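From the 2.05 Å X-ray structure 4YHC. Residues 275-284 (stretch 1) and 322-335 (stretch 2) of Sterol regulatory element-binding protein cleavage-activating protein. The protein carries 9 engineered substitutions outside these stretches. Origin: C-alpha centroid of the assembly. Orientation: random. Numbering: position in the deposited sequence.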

ATOM      1  N   SER A 275      13.099   9.506  -1.278  1.00 16.24           N
ATOM      2  CA  SER A 275      12.518  10.542  -0.461  1.00 16.36           C
ATOM      3  C   SER A 275      13.678  11.065   0.491  1.00 25.49           C
ATOM      4  O   SER A 275      14.460  10.271   0.995  1.00 17.48           O
ATOM      5  CB  SER A 275      11.399   9.954   0.351  1.00 16.19           C
ATOM      6  OG  SER A 275      10.278   9.828  -0.500  1.00 24.96           O
ATOM      7  N   ARG A 276      13.882  12.363   0.585  1.00 18.79           N
ATOM      8  CA  ARG A 276      14.793  12.905   1.622  1.00 19.50           C
ATOM      9  C   ARG A 276      14.253  14.271   1.999  1.00 23.99           C
ATOM     10  O   ARG A 276      13.460  14.883   1.225  1.00 21.04           O
ATOM     11  CB  ARG A 276      16.251  12.932   1.153  1.00 18.69           C
ATOM     12  CG  ARG A 276      16.560  13.893  -0.001  1.00 21.00           C
ATOM     13  CD  ARG A 276      16.238  13.313  -1.349  1.00 22.10           C
ATOM     14  NE  ARG A 276      16.957  13.963  -2.442  1.00 24.55           N
ATOM     15  CZ  ARG A 276      16.806  13.635  -3.711  1.00 28.31           C
ATOM     16  NH1 ARG A 276      15.944  12.662  -4.044  1.00 21.48           N
ATOM     17  NH2 ARG A 276      17.519  14.259  -4.650  1.00 24.64           N
ATOM     18  N   PHE A 277      14.597  14.739   3.204  1.00 18.04           N
ATOM     19  CA  PHE A 277      14.058  15.980   3.690  1.00 19.04           C
ATOM     20  C   PHE A 277      15.266  16.857   3.970  1.00 24.86           C
ATOM     21  O   PHE A 277      16.187  16.430   4.726  1.00 20.60           O
ATOM     22  CB  PHE A 277      13.248  15.699   4.887  1.00 18.23           C
ATOM     23  CG  PHE A 277      12.549  16.876   5.445  1.00 19.74           C
ATOM     24  CD1 PHE A 277      13.141  17.671   6.416  1.00 18.97           C
ATOM     25  CD2 PHE A 277      11.270  17.162   5.082  1.00 18.20           C
ATOM     26  CE1 PHE A 277      12.482  18.757   6.934  1.00 19.22           C
ATOM     27  CE2 PHE A 277      10.621  18.250   5.570  1.00 18.44           C
ATOM     28  CZ  PHE A 277      11.226  19.029   6.551  1.00 18.95           C
ATOM     29  N   VAL A 278      15.335  17.992   3.277  1.00 24.82           N
ATOM     30  CA  VAL A 278      16.524  18.832   3.316  1.00 25.34           C
ATOM     31  C   VAL A 278      16.045  20.291   3.400  1.00 27.65           C
ATOM     32  O   VAL A 278      15.220  20.794   2.555  1.00 22.13           O
ATOM     33  CB  VAL A 278      17.433  18.705   2.099  1.00 29.45           C
ATOM     34  CG1 VAL A 278      18.632  19.667   2.273  1.00 23.49           C
ATOM     35  CG2 VAL A 278      17.974  17.296   1.855  1.00 24.85           C
ATOM     36  N   ASN A 279      16.492  20.937   4.475  1.00 24.55           N
ATOM     37  CA  ASN A 279      16.130  22.323   4.753  1.00 31.85           C
ATOM     38  C   ASN A 279      14.687  22.613   4.538  1.00 28.34           C
ATOM     39  O   ASN A 279      14.333  23.554   3.791  1.00 24.80           O
ATOM     40  CB  ASN A 279      16.966  23.238   3.843  1.00 36.76           C
ATOM     41  CG  ASN A 279      16.802  24.716   4.160  1.00 55.87           C
ATOM     42  OD1 ASN A 279      16.314  25.114   5.234  1.00 64.01           O
ATOM     43  ND2 ASN A 279      17.201  25.560   3.195  1.00 55.42           N
ATOM     44  N   GLY A 280      13.826  21.846   5.191  1.00 22.76           N
ATOM     45  CA  GLY A 280      12.390  22.136   5.157  1.00 19.92           C
ATOM     46  C   GLY A 280      11.666  21.641   3.911  1.00 19.39           C
ATOM     47  O   GLY A 280      10.475  21.742   3.823  1.00 21.24           O
ATOM     48  N   GLN A 281      12.387  20.974   3.042  1.00 19.18           N
ATOM     49  CA  GLN A 281      11.875  20.488   1.744  1.00 18.73           C
ATOM     50  C   GLN A 281      11.785  18.981   1.693  1.00 20.79           C
ATOM     51  O   GLN A 281      12.807  18.288   1.854  1.00 23.77           O
ATOM     52  CB  GLN A 281      12.850  20.855   0.612  1.00 18.86           C
ATOM     53  CG  GLN A 281      13.002  22.344   0.433  1.00 26.39           C
ATOM     54  CD  GLN A 281      13.938  22.729  -0.656  1.00 26.73           C
ATOM     55  OE1 GLN A 281      14.684  21.918  -1.220  1.00 28.40           O
ATOM     56  NE2 GLN A 281      13.948  24.001  -0.933  1.00 29.54           N
ATOM     57  N   PHE A 282      10.598  18.465   1.411  1.00 18.95           N
ATOM     58  CA  PHE A 282      10.458  17.057   1.111  1.00 18.45           C
ATOM     59  C   PHE A 282      10.804  16.836  -0.348  1.00 21.93           C
ATOM     60  O   PHE A 282      10.065  17.267  -1.288  1.00 17.86           O
ATOM     61  CB  PHE A 282       9.098  16.565   1.500  1.00 17.16           C
ATOM     62  CG  PHE A 282       8.982  15.060   1.481  1.00 19.56           C
ATOM     63  CD1 PHE A 282       8.841  14.392   0.313  1.00 19.46           C
ATOM     64  CD2 PHE A 282       8.984  14.350   2.667  1.00 19.73           C
ATOM     65  CE1 PHE A 282       8.790  13.004   0.285  1.00 20.35           C
ATOM     66  CE2 PHE A 282       8.936  12.950   2.672  1.00 21.28           C
ATOM     67  CZ  PHE A 282       8.868  12.290   1.463  1.00 22.98           C
ATOM     68  N   ARG A 283      11.920  16.182  -0.586  1.00 17.26           N
ATOM     69  CA  ARG A 283      12.418  16.011  -1.950  1.00 20.50           C
ATOM     70  C   ARG A 283      12.326  14.563  -2.395  1.00 22.37           C
ATOM     71  O   ARG A 283      12.478  13.665  -1.563  1.00 18.49           O
ATOM     72  CB  ARG A 283      13.840  16.473  -2.106  1.00 18.59           C
ATOM     73  CG  ARG A 283      14.128  17.924  -1.710  1.00 19.72           C
ATOM     74  CD  ARG A 283      15.632  18.140  -1.815  1.00 18.73           C
ATOM     75  NE  ARG A 283      16.007  19.524  -1.478  1.00 22.22           N
ATOM     76  CZ  ARG A 283      17.286  19.919  -1.267  1.00 27.31           C
ATOM     77  NH1 ARG A 283      18.301  19.085  -1.453  1.00 19.28           N
ATOM     78  NH2 ARG A 283      17.540  21.183  -0.992  1.00 26.38           N
ATOM     79  N   VAL A 284      11.977  14.367  -3.671  1.00 18.06           N
ATOM     80  CA  VAL A 284      11.948  13.063  -4.327  1.00 16.25           C
ATOM     81  C   VAL A 284      12.593  13.113  -5.671  1.00 18.83           C
ATOM     82  O   VAL A 284      12.665  14.182  -6.299  1.00 16.40           O
ATOM     83  CB  VAL A 284      10.474  12.528  -4.473  1.00 18.25           C
ATOM     84  CG1 VAL A 284       9.820  12.508  -3.120  1.00 15.96           C
ATOM     85  CG2 VAL A 284       9.665  13.367  -5.478  1.00 17.59           C
ATOM     86  N   PRO A 322      10.461  31.430   1.640  1.00 52.65           N
ATOM     87  CA  PRO A 322      11.880  31.216   1.302  1.00 42.58           C
ATOM     88  C   PRO A 322      12.748  31.073   2.563  1.00 45.97           C
ATOM     89  O   PRO A 322      12.332  31.481   3.630  1.00 43.80           O
ATOM     90  CB  PRO A 322      12.246  32.455   0.495  1.00 46.48           C
ATOM     91  CG  PRO A 322      11.238  33.488   0.859  1.00 50.85           C
ATOM     92  CD  PRO A 322       9.974  32.767   1.256  1.00 53.07           C
ATOM     93  N   ASN A 323      13.940  30.483   2.432  1.00 57.61           N
ATOM     94  CA  ASN A 323      14.801  30.176   3.578  1.00 60.55           C
ATOM     95  C   ASN A 323      16.282  30.004   3.197  1.00 58.70           C
ATOM     96  O   ASN A 323      16.650  29.014   2.566  1.00 65.47           O
ATOM     97  CB  ASN A 323      14.299  28.894   4.250  1.00 63.88           C
ATOM     98  CG  ASN A 323      14.910  28.668   5.607  1.00 64.28           C
ATOM     99  OD1 ASN A 323      15.783  29.403   6.039  1.00 64.40           O
ATOM    100  ND2 ASN A 323      14.442  27.648   6.298  1.00 66.37           N
ATOM    101  N   LEU A 324      17.130  30.934   3.644  1.00 51.06           N
ATOM    102  CA  LEU A 324      18.537  30.965   3.243  1.00 45.10           C
ATOM    103  C   LEU A 324      19.447  30.286   4.260  1.00 47.15           C
ATOM    104  O   LEU A 324      20.642  30.591   4.358  1.00 47.03           O
ATOM    105  CB  LEU A 324      18.989  32.403   2.992  1.00 39.60           C
ATOM    106  CG  LEU A 324      18.096  33.241   2.084  1.00 40.69           C
ATOM    107  CD1 LEU A 324      18.724  34.626   1.979  1.00 44.36           C
ATOM    108  CD2 LEU A 324      17.944  32.623   0.712  1.00 37.13           C
ATOM    109  N   VAL A 325      18.877  29.334   4.989  1.00 57.57           N
ATOM    110  CA  VAL A 325      19.646  28.491   5.892  1.00 65.63           C
ATOM    111  C   VAL A 325      20.854  28.022   5.115  1.00 61.64           C
ATOM    112  O   VAL A 325      20.735  27.587   3.966  1.00 63.84           O
ATOM    113  CB  VAL A 325      18.895  27.224   6.383  1.00 57.31           C
ATOM    114  CG1 VAL A 325      19.720  26.499   7.448  1.00 57.63           C
ATOM    115  CG2 VAL A 325      17.531  27.558   6.945  1.00 53.82           C
ATOM    116  N   ASP A 326      22.006  28.161   5.736  1.00 53.61           N
ATOM    117  CA  ASP A 326      23.233  27.672   5.196  1.00 60.60           C
ATOM    118  C   ASP A 326      23.530  26.316   5.926  1.00 70.31           C
ATOM    119  O   ASP A 326      24.282  26.282   6.896  1.00 75.29           O
ATOM    120  CB  ASP A 326      24.282  28.742   5.464  1.00 71.80           C
ATOM    121  CG  ASP A 326      25.669  28.352   5.038  1.00 83.74           C
ATOM    122  OD1 ASP A 326      25.845  27.272   4.413  1.00 86.60           O
ATOM    123  OD2 ASP A 326      26.586  29.158   5.346  1.00 89.24           O
ATOM    124  N   VAL A 327      22.911  25.218   5.492  1.00 60.14           N
ATOM    125  CA  VAL A 327      23.195  23.894   6.101  1.00 60.74           C
ATOM    126  C   VAL A 327      23.559  22.893   5.032  1.00 54.73           C
ATOM    127  O   VAL A 327      23.580  23.213   3.836  1.00 52.36           O
ATOM    128  CB  VAL A 327      22.053  23.305   6.987  1.00 59.36           C
ATOM    129  CG1 VAL A 327      21.915  24.090   8.299  1.00 60.33           C
ATOM    130  CG2 VAL A 327      20.735  23.160   6.215  1.00 56.09           C
ATOM    131  N   HIS A 328      23.886  21.681   5.463  1.00 52.07           N
ATOM    132  CA  HIS A 328      24.375  20.720   4.532  1.00 55.64           C
ATOM    133  C   HIS A 328      23.270  20.365   3.529  1.00 50.14           C
ATOM    134  O   HIS A 328      22.148  20.047   3.919  1.00 58.01           O
ATOM    135  CB  HIS A 328      24.920  19.466   5.218  1.00 63.88           C
ATOM    136  CG  HIS A 328      25.520  18.515   4.242  1.00 71.32           C
ATOM    137  ND1 HIS A 328      25.033  17.242   4.039  1.00 77.39           N
ATOM    138  CD2 HIS A 328      26.499  18.696   3.325  1.00 74.08           C
ATOM    139  CE1 HIS A 328      25.725  16.656   3.077  1.00 75.91           C
ATOM    140  NE2 HIS A 328      26.620  17.517   2.627  1.00 74.98           N
ATOM    141  N   ASP A 329      23.594  20.470   2.245  1.00 44.67           N
ATOM    142  CA  ASP A 329      22.664  20.090   1.195  1.00 44.78           C
ATOM    143  C   ASP A 329      23.270  19.006   0.326  1.00 42.41           C
ATOM    144  O   ASP A 329      24.043  19.296  -0.589  1.00 38.06           O
ATOM    145  CB  ASP A 329      22.236  21.262   0.344  1.00 42.46           C
ATOM    146  CG  ASP A 329      21.064  20.897  -0.589  1.00 39.56           C
ATOM    147  OD1 ASP A 329      20.970  19.733  -1.028  1.00 32.27           O
ATOM    148  OD2 ASP A 329      20.257  21.779  -0.870  1.00 37.68           O
ATOM    149  N   PRO A 330      22.904  17.743   0.610  1.00 41.50           N
ATOM    150  CA  PRO A 330      23.380  16.611  -0.184  1.00 38.47           C
ATOM    151  C   PRO A 330      23.023  16.632  -1.692  1.00 33.96           C
ATOM    152  O   PRO A 330      23.576  15.850  -2.403  1.00 39.69           O
ATOM    153  CB  PRO A 330      22.693  15.420   0.484  1.00 44.93           C
ATOM    154  CG  PRO A 330      21.424  15.972   1.026  1.00 48.12           C
ATOM    155  CD  PRO A 330      21.797  17.359   1.507  1.00 40.41           C
ATOM    156  N   ASP A 331      22.108  17.491  -2.156  1.00 31.70           N
ATOM    157  CA  ASP A 331      21.681  17.529  -3.572  1.00 35.16           C
ATOM    158  C   ASP A 331      22.250  18.743  -4.355  1.00 54.12           C
ATOM    159  O   ASP A 331      21.682  19.192  -5.376  1.00 53.68           O
ATOM    160  CB  ASP A 331      20.136  17.563  -3.647  1.00 34.10           C
ATOM    161  CG  ASP A 331      19.476  16.304  -3.032  1.00 33.56           C
ATOM    162  OD1 ASP A 331      19.839  15.180  -3.444  1.00 34.37           O
ATOM    163  OD2 ASP A 331      18.591  16.467  -2.168  1.00 29.47           O
ATOM    164  N   ASN A 332      23.361  19.276  -3.879  1.00 52.98           N
ATOM    165  CA  ASN A 332      24.007  20.418  -4.539  1.00 63.46           C
ATOM    166  C   ASN A 332      24.240  20.171  -6.040  1.00 63.88           C
ATOM    167  O   ASN A 332      23.619  20.838  -6.877  1.00 66.63           O
ATOM    168  CB  ASN A 332      25.308  20.829  -3.812  1.00 65.27           C
ATOM    169  CG  ASN A 332      26.185  19.640  -3.449  1.00 71.87           C
ATOM    170  OD1 ASN A 332      26.904  19.094  -4.290  1.00 72.22           O
ATOM    171  ND2 ASN A 332      26.125  19.229  -2.186  1.00 75.83           N
ATOM    172  N   SER A 333      25.057  19.166  -6.373  1.00 61.71           N
ATOM    173  CA  SER A 333      25.296  18.765  -7.772  1.00 63.69           C
ATOM    174  C   SER A 333      24.068  18.396  -8.614  1.00 64.19           C
ATOM    175  O   SER A 333      24.236  17.916  -9.755  1.00 62.99           O
ATOM    176  CB  SER A 333      26.257  17.594  -7.807  1.00 65.29           C
ATOM    177  OG  SER A 333      27.392  17.926  -7.036  1.00 72.72           O
ATOM    178  N   LEU A 334      22.860  18.659  -8.087  1.00 63.73           N
ATOM    179  CA  LEU A 334      21.591  18.333  -8.782  1.00 59.52           C
ATOM    180  C   LEU A 334      20.658  19.508  -9.077  1.00 54.81           C
ATOM    181  O   LEU A 334      20.554  20.468  -8.313  1.00 55.95           O
ATOM    182  CB  LEU A 334      20.770  17.306  -7.970  1.00 50.95           C
ATOM    183  CG  LEU A 334      21.270  15.887  -7.819  1.00 47.02           C
ATOM    184  CD1 LEU A 334      20.115  15.004  -7.352  1.00 44.52           C
ATOM    185  CD2 LEU A 334      21.865  15.382  -9.118  1.00 43.67           C
ATOM    186  N   ALA A 335      19.899  19.349 -10.154  1.00 50.04           N
ATOM    187  CA  ALA A 335      18.919  20.344 -10.582  1.00 53.48           C
ATOM    188  C   ALA A 335      17.554  20.146  -9.906  1.00 41.97           C
ATOM    189  O   ALA A 335      17.023  19.091  -9.941  1.00 37.16           O
ATOM    190  CB  ALA A 335      18.761  20.247 -12.078  1.00 56.61           C
TER

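Stretch 1 is a β-hairpin whose strands, 276–278 and 281–284, are joined by a type I' turn; stretch 2 is an irregular loop that lies against it. Three residues cover the most surface, Asn279, Asp331 and Arg283, and the polar heart of the contact is built from the last two.

Asp331 is buried, and its carboxylate is shared by two arginines. Arg276 and Arg283 face each other across the hairpin, paired through their backbones, and both direct CA-to-CB toward the loop. Arg276 NE donates to Asp331 OD2 at 3.0 Å, while Arg276 NH2 reaches Asp331 OD1 at 2.8 Å in a weak bond. From the second strand, Arg283 NH1 donates to Asp331 OD2 at 2.7 Å. A buried carboxylate needs its charge answered, and two guanidinium groups meeting it near their planes do so.

Arg283 also grips Asp329: Arg283 NH1 to Asp329 OD1 and Arg283 NH2 to Asp329 OD2 are both 2.8 Å and nearly straight. Five N–H groups suit arginine to this branching role, for its remaining edge is held within the hairpin, where Arg283 NE donates to Gln281 OE1 at 2.7 Å. The loop is organised to match. Asp331 N donates to Asp329 OD1 at 2.8 Å, helping to hold the two acids together within the type I turn that runs from Asp329 to Asn332.

Val278, also buried, supplies an apolar patch beside these charges; its CG2 lies 3.8 Å from CG of Pro330, a compact ring that packs without needing a polar partner.

Asn279, at the hairpin turn, loses the most area, yet makes no hydrogen bond to the loop: its OD1 is 3.3 Å from Asn323 ND2, but the angle is poor. Its CA-to-CB bond points toward the loop and packing covers it, with Asn279 OD1 3.2 Å from Val325 CG2 and Asn279 CB 4.5 Å from Val327 CG2. Its phi/psi of 44/55 is a left-handed conformation that asparagine tolerates well.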